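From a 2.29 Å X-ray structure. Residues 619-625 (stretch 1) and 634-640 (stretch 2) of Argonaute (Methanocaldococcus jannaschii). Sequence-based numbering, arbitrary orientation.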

# COMPACT_ATOMS: atom_id res chain seq x y z
N GLY A 619 23.48 2.16 -1.03
CA GLY A 619 23.71 3.60 -0.89
C GLY A 619 22.73 4.26 0.06
O GLY A 619 21.99 5.18 -0.34
N ASN A 620 22.68 3.77 1.30
CA ASN A 620 21.75 4.23 2.36
C ASN A 620 20.29 3.73 2.26
O ASN A 620 19.53 3.95 3.19
CB ASN A 620 21.85 5.74 2.65
CG ASN A 620 23.26 6.20 2.95
OD1 ASN A 620 23.77 7.15 2.34
ND2 ASN A 620 23.95 5.51 3.87
N ASP A 621 19.90 3.04 1.16
CA ASP A 621 18.53 2.51 1.05
C ASP A 621 18.49 1.04 1.42
O ASP A 621 19.32 0.27 0.97
CB ASP A 621 17.95 2.66 -0.37
CG ASP A 621 17.73 4.06 -0.89
OD1 ASP A 621 17.51 4.98 -0.07
OD2 ASP A 621 17.71 4.23 -2.13
N GLY A 622 17.49 0.67 2.21
CA GLY A 622 17.25 -0.71 2.58
C GLY A 622 16.45 -1.36 1.47
O GLY A 622 15.48 -0.79 0.98
N ILE A 623 16.92 -2.52 1.01
CA ILE A 623 16.25 -3.30 -0.04
C ILE A 623 15.71 -4.54 0.69
O ILE A 623 16.47 -5.42 1.09
CB ILE A 623 17.15 -3.61 -1.27
CG1 ILE A 623 17.75 -2.32 -1.87
CG2 ILE A 623 16.36 -4.42 -2.32
CD1 ILE A 623 18.84 -2.60 -2.95
N PHE A 624 14.39 -4.55 0.87
CA PHE A 624 13.60 -5.49 1.64
C PHE A 624 12.78 -6.43 0.73
O PHE A 624 11.94 -5.96 -0.04
CB PHE A 624 12.72 -4.63 2.57
CG PHE A 624 11.94 -5.27 3.69
CD1 PHE A 624 12.58 -5.65 4.86
CD2 PHE A 624 10.56 -5.39 3.62
CE1 PHE A 624 11.85 -6.23 5.91
CE2 PHE A 624 9.83 -5.96 4.67
CZ PHE A 624 10.49 -6.39 5.80
N LEU A 625 13.06 -7.75 0.78
CA LEU A 625 12.35 -8.76 -0.01
C LEU A 625 11.83 -9.88 0.94
O LEU A 625 12.48 -10.93 1.10
CB LEU A 625 13.25 -9.27 -1.15
CG LEU A 625 12.57 -10.03 -2.30
CD1 LEU A 625 11.60 -9.14 -3.08
CD2 LEU A 625 13.62 -10.60 -3.25
N ASN A 634 8.39 -7.61 -6.40
CA ASN A 634 9.14 -6.38 -6.30
C ASN A 634 9.58 -6.13 -4.87
O ASN A 634 8.82 -6.36 -3.94
CB ASN A 634 8.27 -5.21 -6.74
CG ASN A 634 7.97 -5.23 -8.22
OD1 ASN A 634 8.52 -6.04 -8.96
ND2 ASN A 634 7.09 -4.35 -8.65
N PRO A 635 10.80 -5.66 -4.70
CA PRO A 635 11.29 -5.33 -3.34
C PRO A 635 10.64 -4.06 -2.77
O PRO A 635 10.04 -3.26 -3.50
CB PRO A 635 12.80 -5.19 -3.53
CG PRO A 635 12.97 -4.82 -4.93
CD PRO A 635 11.85 -5.43 -5.71
N VAL A 636 10.76 -3.90 -1.45
CA VAL A 636 10.29 -2.75 -0.69
C VAL A 636 11.52 -1.91 -0.36
O VAL A 636 12.54 -2.46 0.07
CB VAL A 636 9.53 -3.19 0.60
CG1 VAL A 636 9.04 -1.99 1.39
CG2 VAL A 636 8.36 -4.13 0.28
N LYS A 637 11.44 -0.60 -0.58
CA LYS A 637 12.54 0.31 -0.26
C LYS A 637 12.33 0.92 1.14
O LYS A 637 11.25 1.40 1.45
CB LYS A 637 12.67 1.42 -1.31
CG LYS A 637 13.93 2.27 -1.15
CD LYS A 637 14.03 3.37 -2.19
CE LYS A 637 13.08 4.52 -1.96
NZ LYS A 637 13.32 5.62 -2.93
N LEU A 638 13.40 0.88 1.96
CA LEU A 638 13.45 1.46 3.30
C LEU A 638 14.39 2.66 3.23
O LEU A 638 15.47 2.56 2.65
CB LEU A 638 13.92 0.45 4.36
CG LEU A 638 13.27 -0.94 4.30
CD1 LEU A 638 13.90 -1.87 5.30
CD2 LEU A 638 11.75 -0.87 4.50
N SER A 639 13.95 3.82 3.70
CA SER A 639 14.73 5.04 3.57
C SER A 639 14.53 5.96 4.76
O SER A 639 13.49 5.92 5.42
CB SER A 639 14.28 5.77 2.30
OG SER A 639 15.02 6.96 2.07
N THR A 640 15.51 6.87 4.95
CA THR A 640 15.54 7.96 5.93
C THR A 640 14.96 7.65 7.30
O THR A 640 13.89 8.12 7.67
CB THR A 640 15.17 9.33 5.29
OG1 THR A 640 14.73 10.27 6.29
CG2 THR A 640 14.14 9.23 4.22

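Strands 621-625 and 636-640 lie side by side as an antiparallel pair, their N-to-C directions 156° apart, and the contact buries 499 Å² summed over both. Four backbone hydrogen bonds hold it. G622 N donates to L638 O (2.8 Å) and L638 N returns to G622 O (2.8 Å); two residues further along, F624 N donates to V636 O (2.9 Å) and V636 N to F624 O (2.8 Å), the last almost linear at 177°. Between these rings, K637 CA packs 3.4 Å from G622 O in a CA-H...O contact.

The relief of one sheet face is set by a hollow at G622. Here the strands draw closest in register, with CA atoms of G622 and L638 4.4 Å apart, and a CB on G622 would lie only 2.9 Å from L638 CB. Glycine therefore leaves room for L638, whose side chain (m, t) shares this face with F624 and V636. The F624 ring, with chi1 in t, fills the space beside them: its CD2 lies 3.9 Å from V636 CB, which meets the ring at its edge, while CD1 reaches to 4.0 Å from L638 CD1. The large flat ring thus touches both the compact, branched valine and the longer leucine, and all three are buried.

I623 and K637 project from the opposite face. I623 places CG2 3.8 Å from P635 CB, so a beta-branch meets the proline ring just before the second strand begins. L625 approaches the same proline, its CD1 3.8 Å from P635 CA. At the other end, the aliphatic part of K637 extends alongside D621, with CD 3.8 Å from D621 OD2; that carboxylate oxygen is hydrogen-bonded elsewhere in the structure, and the lysine contributes packing here through its methylenes.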